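Local coordinates for protein metalloregulator ScaR (Streptococcus gordonii, PDB 3HRS) that represses transcription in response to manganese, as a homodimeric metalloregulator of the DtxR/MntR family that probably binds DNA directly, at residues L77-L82 against A121-G126; L71-R76 against T127-G132. All coordinates share one frame; numbering follows the deposited sequence.

Contact 1: L77-L82 against A121-G126; sequences LIEVFL and ACPHGG
Glu79 meets His124 tip to ring: OE1 of Glu79 lies 3.3 Å from CE1 of His124, reaching the imidazole obliquely, with carboxylate and ring planes 55° apart. Cys122 faces the same region, its SG 6.0 Å from Glu79 OE1. These three residues and Asp159, whose side chain touches His124, bind zinc in a structure of this protein; here they converge without a metal. Glu79 leaves the helix with CG anti to the backbone N (chi1 174°) and bends at chi2 (94°), which brings the carboxylate to the imidazole while the CG methylene rests on CD of Pro123 at 3.6 Å. The next residue, Val80, supplies an apolar patch: its CG2 sits 3.4 Å from CA of Cys122 and also touches CB of Cys122 and CD of Pro123, so CD of Pro123 meets both helix residues. The loop carrying Cys122 and His124 is shaped by its own backbone bonds. A type I turn runs from Cys122 to Gly125, with Gly125 N bonded to Cys122 O at 2.9 Å, and Cys122 N is held by Gly126 O at 2.8 Å. Backbone bonding of His124 to Val157 ties the turn to strand 150-157. On helix 62-84, Leu77, Ile78 and Phe81 pack against helix 106-115, and Phe81 also meets Phe81 and Phe108 of the second subunit.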
loop_
_atom_site.group_PDB
_atom_site.type_symbol
_atom_site.label_atom_id
_atom_site.label_comp_id
_atom_site.label_asym_id
_atom_site.label_seq_id
_atom_site.Cartn_x
_atom_site.Cartn_y
_atom_site.Cartn_z
ATOM N N LEU A 77 -3.074 11.767 -2.025
ATOM C CA LEU A 77 -1.879 11.523 -1.229
ATOM C C LEU A 77 -1.086 10.298 -1.753
ATOM O O LEU A 77 0.129 10.332 -1.820
ATOM C CB LEU A 77 -2.186 11.419 0.255
ATOM C CG LEU A 77 -2.660 12.674 0.990
ATOM C CD1 LEU A 77 -3.341 12.322 2.332
ATOM C CD2 LEU A 77 -1.512 13.551 1.242
ATOM N N ILE A 78 -1.775 9.243 -2.168
ATOM C CA ILE A 78 -1.098 8.121 -2.806
ATOM C C ILE A 78 -0.401 8.623 -4.075
ATOM O O ILE A 78 0.725 8.240 -4.385
ATOM C CB ILE A 78 -2.070 6.971 -3.170
ATOM C CG1 ILE A 78 -2.718 6.359 -1.915
ATOM C CG2 ILE A 78 -1.350 5.878 -3.868
ATOM C CD1 ILE A 78 -1.732 6.090 -0.821
ATOM N N GLU A 79 -1.067 9.487 -4.821
ATOM C CA GLU A 79 -0.443 10.009 -6.026
ATOM C C GLU A 79 0.870 10.667 -5.636
ATOM O O GLU A 79 1.913 10.257 -6.119
ATOM C CB GLU A 79 -1.348 10.999 -6.741
ATOM C CG GLU A 79 -0.695 11.676 -7.920
ATOM C CD GLU A 79 -0.991 10.974 -9.218
ATOM O OE1 GLU A 79 -0.376 11.353 -10.247
ATOM O OE2 GLU A 79 -1.849 10.054 -9.203
ATOM N N VAL A 80 0.803 11.674 -4.755
ATOM C CA VAL A 80 1.983 12.370 -4.251
ATOM C C VAL A 80 3.035 11.412 -3.712
ATOM O O VAL A 80 4.206 11.606 -3.950
ATOM C CB VAL A 80 1.660 13.314 -3.099
ATOM C CG1 VAL A 80 2.969 13.762 -2.381
ATOM C CG2 VAL A 80 0.879 14.512 -3.603
ATOM N N PHE A 81 2.637 10.389 -2.971
ATOM C CA PHE A 81 3.641 9.466 -2.453
ATOM C C PHE A 81 4.338 8.724 -3.598
ATOM O O PHE A 81 5.545 8.677 -3.645
ATOM C CB PHE A 81 3.052 8.485 -1.419
ATOM C CG PHE A 81 4.000 7.378 -1.004
ATOM C CD1 PHE A 81 5.034 7.625 -0.113
ATOM C CD2 PHE A 81 3.834 6.080 -1.487
ATOM C CE1 PHE A 81 5.894 6.588 0.293
ATOM C CE2 PHE A 81 4.683 5.035 -1.083
ATOM C CZ PHE A 81 5.711 5.286 -0.196
ATOM N N LEU A 82 3.571 8.153 -4.516
ATOM C CA LEU A 82 4.139 7.324 -5.567
ATOM C C LEU A 82 5.122 8.062 -6.451
ATOM O O LEU A 82 6.205 7.534 -6.767
ATOM C CB LEU A 82 3.051 6.685 -6.422
ATOM C CG LEU A 82 2.235 5.688 -5.592
ATOM C CD1 LEU A 82 1.367 4.838 -6.497
ATOM C CD2 LEU A 82 3.174 4.825 -4.742
ATOM N N ALA A 121 -1.473 19.910 -2.211
ATOM C CA ALA A 121 -1.786 19.620 -3.607
ATOM C C ALA A 121 -0.983 18.451 -4.172
ATOM O O ALA A 121 0.198 18.313 -3.849
ATOM C CB ALA A 121 -1.542 20.853 -4.441
ATOM N N CYS A 122 -1.621 17.617 -5.006
ATOM C CA CYS A 122 -0.913 16.533 -5.697
ATOM C C CYS A 122 -0.191 17.089 -6.945
ATOM O O CYS A 122 -0.436 18.232 -7.358
ATOM C CB CYS A 122 -1.860 15.411 -6.102
ATOM S SG CYS A 122 -3.076 15.857 -7.359
ATOM N N PRO A 123 0.696 16.286 -7.561
ATOM C CA PRO A 123 1.501 16.847 -8.662
ATOM C C PRO A 123 0.685 17.396 -9.851
ATOM O O PRO A 123 1.243 18.165 -10.628
ATOM C CB PRO A 123 2.388 15.668 -9.109
ATOM C CG PRO A 123 2.310 14.665 -7.976
ATOM C CD PRO A 123 0.940 14.845 -7.378
ATOM N N HIS A 124 -0.589 17.044 -10.000
ATOM C CA HIS A 124 -1.349 17.620 -11.112
ATOM C C HIS A 124 -2.167 18.837 -10.743
ATOM O O HIS A 124 -3.057 19.230 -11.501
ATOM C CB HIS A 124 -2.243 16.590 -11.770
ATOM C CG HIS A 124 -1.488 15.486 -12.422
ATOM N ND1 HIS A 124 -1.565 14.178 -11.994
ATOM C CD2 HIS A 124 -0.625 15.494 -13.465
ATOM C CE1 HIS A 124 -0.794 13.424 -12.756
ATOM N NE2 HIS A 124 -0.217 14.199 -13.659
ATOM N N GLY A 125 -1.881 19.427 -9.587
ATOM C CA GLY A 125 -2.512 20.675 -9.200
ATOM C C GLY A 125 -3.833 20.487 -8.472
ATOM O O GLY A 125 -4.431 21.443 -7.934
ATOM N N GLY A 126 -4.303 19.244 -8.475
ATOM C CA GLY A 126 -5.449 18.889 -7.668
ATOM C C GLY A 126 -5.150 19.210 -6.219
ATOM O O GLY A 126 -4.064 18.869 -5.683
#

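Contact 2: L71-R76 against T127-G132; sequences LYRKHR and TIPAKG. With SO4 (sulfate ion), chain C.
In the metal-binding and dimerisation domain, Arg76 of helix 62-84 holds the backbone of the loop segment 127-132 that runs beside it, with Arg73 reaching that segment further along. Arg76 NH1 donates to Thr127 O at 2.7 Å (N-H...O 158°), on a lone pair in the carbonyl plane and almost in the guanidinium plane. The same NH1 forms a salt bridge with Glu137, which also accepts a hydrogen bond from Thr127 N. CD1 of Tyr72 lies over the centre of one guanidinium face, and from the edge NH2 reaches O4 of the sulfate at 3.2 Å (168°), an ion probably from the crystallisation liquor. The Arg76 chain, extended from CG to NE, carries the guanidinium out to the loop carbonyl, and its CB packs on CG1 of Ile128 at 3.7 Å. Ile128 also touches Leu77 and Val80, contacts that seat the loop after helix 106-115 against helix 62-84 in this DtxR/MntR-family repressor. Arg73 bends at chi3 (80°) to place NH1 near Pro129 O, at 2.9 Å, though the position of that oxygen is less certain. Lys131 N sits over one face of the Arg73 guanidinium, whose NH2 makes salt bridges with Glu110 and Asp113 of helix 106-115.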
loop_
_atom_site.group_PDB
_atom_site.type_symbol
_atom_site.label_atom_id
_atom_site.label_comp_id
_atom_site.label_asym_id
_atom_site.label_seq_id
_atom_site.Cartn_x
_atom_site.Cartn_y
_atom_site.Cartn_z
ATOM N N LEU A 71 -12.073 10.207 -0.458
ATOM C CA LEU A 71 -11.661 9.599 -1.714
ATOM C C LEU A 71 -10.535 10.403 -2.371
ATOM O O LEU A 71 -9.556 9.858 -2.890
ATOM C CB LEU A 71 -12.840 9.584 -2.672
ATOM C CG LEU A 71 -13.731 8.391 -2.431
ATOM C CD1 LEU A 71 -14.859 8.419 -3.442
ATOM C CD2 LEU A 71 -12.894 7.101 -2.519
ATOM N N TYR A 72 -10.701 11.716 -2.360
ATOM C CA TYR A 72 -9.758 12.560 -3.022
ATOM C C TYR A 72 -8.473 12.639 -2.196
ATOM O O TYR A 72 -7.363 12.617 -2.775
ATOM C CB TYR A 72 -10.388 13.915 -3.312
ATOM C CG TYR A 72 -11.105 13.975 -4.648
ATOM C CD1 TYR A 72 -10.413 14.237 -5.815
ATOM C CD2 TYR A 72 -12.467 13.805 -4.738
ATOM C CE1 TYR A 72 -11.057 14.310 -7.031
ATOM C CE2 TYR A 72 -13.122 13.874 -5.956
ATOM C CZ TYR A 72 -12.415 14.127 -7.101
ATOM O OH TYR A 72 -13.064 14.196 -8.321
ATOM N N ARG A 73 -8.603 12.690 -0.862
ATOM C CA ARG A 73 -7.417 12.604 0.011
ATOM C C ARG A 73 -6.609 11.365 -0.308
ATOM O O ARG A 73 -5.412 11.456 -0.636
ATOM C CB ARG A 73 -7.754 12.607 1.491
ATOM C CG ARG A 73 -7.553 13.944 2.142
ATOM C CD ARG A 73 -8.026 13.930 3.592
ATOM N NE ARG A 73 -7.061 13.340 4.514
ATOM C CZ ARG A 73 -5.948 13.944 4.926
ATOM N NH1 ARG A 73 -5.609 15.153 4.480
ATOM N NH2 ARG A 73 -5.148 13.329 5.778
ATOM N N LYS A 74 -7.276 10.216 -0.236
ATOM C CA LYS A 74 -6.622 8.925 -0.417
ATOM C C LYS A 74 -5.887 8.911 -1.746
ATOM O O LYS A 74 -4.662 8.701 -1.805
ATOM C CB LYS A 74 -7.655 7.807 -0.359
ATOM C CG LYS A 74 -7.093 6.461 0.026
ATOM C CD LYS A 74 -7.963 5.315 -0.480
ATOM C CE LYS A 74 -9.011 4.879 0.553
ATOM N NZ LYS A 74 -10.351 5.445 0.330
ATOM N N HIS A 75 -6.639 9.200 -2.803
ATOM C CA HIS A 75 -6.145 9.200 -4.169
ATOM C C HIS A 75 -5.012 10.199 -4.460
ATOM O O HIS A 75 -4.020 9.847 -5.101
ATOM C CB HIS A 75 -7.295 9.516 -5.079
ATOM C CG HIS A 75 -6.891 9.709 -6.497
ATOM N ND1 HIS A 75 -6.567 8.656 -7.320
ATOM C CD2 HIS A 75 -6.770 10.832 -7.246
ATOM C CE1 HIS A 75 -6.278 9.119 -8.520
ATOM N NE2 HIS A 75 -6.390 10.436 -8.502
ATOM N N ARG A 76 -5.166 11.443 -4.001
ATOM C CA ARG A 76 -4.103 12.415 -4.191
ATOM C C ARG A 76 -2.889 12.208 -3.262
ATOM O O ARG A 76 -1.769 12.456 -3.662
ATOM C CB ARG A 76 -4.625 13.859 -4.152
ATOM C CG ARG A 76 -5.471 14.170 -5.368
ATOM C CD ARG A 76 -6.458 15.335 -5.199
ATOM N NE ARG A 76 -7.264 15.451 -6.415
ATOM C CZ ARG A 76 -8.107 16.446 -6.684
ATOM N NH1 ARG A 76 -8.273 17.450 -5.828
ATOM N NH2 ARG A 76 -8.785 16.435 -7.824
ATOM N N THR A 127 -6.116 19.849 -5.575
ATOM C CA THR A 127 -5.978 20.225 -4.174
ATOM C C THR A 127 -6.255 19.048 -3.223
ATOM O O THR A 127 -6.999 18.134 -3.566
ATOM C CB THR A 127 -6.899 21.387 -3.840
ATOM O OG1 THR A 127 -7.128 21.406 -2.429
ATOM C CG2 THR A 127 -8.205 21.177 -4.530
ATOM N N ILE A 128 -5.624 19.070 -2.045
ATOM C CA ILE A 128 -5.713 17.969 -1.086
ATOM C C ILE A 128 -6.273 18.388 0.260
ATOM O O ILE A 128 -5.554 18.850 1.140
ATOM C CB ILE A 128 -4.346 17.355 -0.784
ATOM C CG1 ILE A 128 -3.688 16.787 -2.028
ATOM C CG2 ILE A 128 -4.498 16.190 0.158
ATOM C CD1 ILE A 128 -2.295 16.231 -1.730
ATOM N N PRO A 129 -7.562 18.181 0.446
ATOM C CA PRO A 129 -8.278 18.606 1.650
ATOM C C PRO A 129 -7.799 17.895 2.923
ATOM O O PRO A 129 -7.414 16.738 2.872
ATOM C CB PRO A 129 -9.719 18.197 1.332
ATOM C CG PRO A 129 -9.568 17.071 0.380
ATOM C CD PRO A 129 -8.457 17.519 -0.507
ATOM N N ALA A 130 -7.854 18.585 4.054
ATOM C CA ALA A 130 -7.521 17.997 5.345
ATOM C C ALA A 130 -8.494 16.889 5.723
ATOM O O ALA A 130 -9.643 16.904 5.267
ATOM C CB ALA A 130 -7.543 19.085 6.410
ATOM N N LYS A 131 -8.081 15.947 6.574
ATOM C CA LYS A 131 -9.090 15.004 7.106
ATOM C C LYS A 131 -10.356 15.769 7.526
ATOM O O LYS A 131 -10.267 16.734 8.295
ATOM C CB LYS A 131 -8.576 14.214 8.305
ATOM C CG LYS A 131 -9.410 12.972 8.627
ATOM C CD LYS A 131 -8.948 12.271 9.925
ATOM C CE LYS A 131 -10.141 11.728 10.751
ATOM N NZ LYS A 131 -11.351 12.670 10.823
ATOM N N GLY A 132 -11.517 15.363 7.015
ATOM C CA GLY A 132 -12.771 15.977 7.427
ATOM C C GLY A 132 -13.189 17.326 6.822
ATOM O O GLY A 132 -14.350 17.684 6.853
HETATM S S SO4 C . -9.240 15.118 -11.219
HETATM O O1 SO4 C . -8.521 16.385 -11.405
HETATM O O2 SO4 C . -10.598 15.434 -10.790
HETATM O O3 SO4 C . -9.309 14.350 -12.471
HETATM O O4 SO4 C . -8.562 14.320 -10.183
#

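Both contacts lie along helix 62-84, with centres about 10 Å apart. The two pairs run in opposite senses: 71-76 faces 127-132, while the next turns, 77-82, face 121-126. Arg76 bridges them, since its CG packs on Cys122 SG at 3.5 Å and its NH1 lies 3.6 Å from Gly126 C. Ile128 CD1 does likewise, 3.6 Å from Ala121 C. The arginine of contact 2 is thus second shell to the zinc ligands of contact 1. The sulfate held by Arg76 also bonds to His158 ND1 and to the backbone N of the ligand Asp159, whose carboxylate is hydrogen-bonded to His75 NE2, so contact 2 also borders the metal site through His75 and the sulfate.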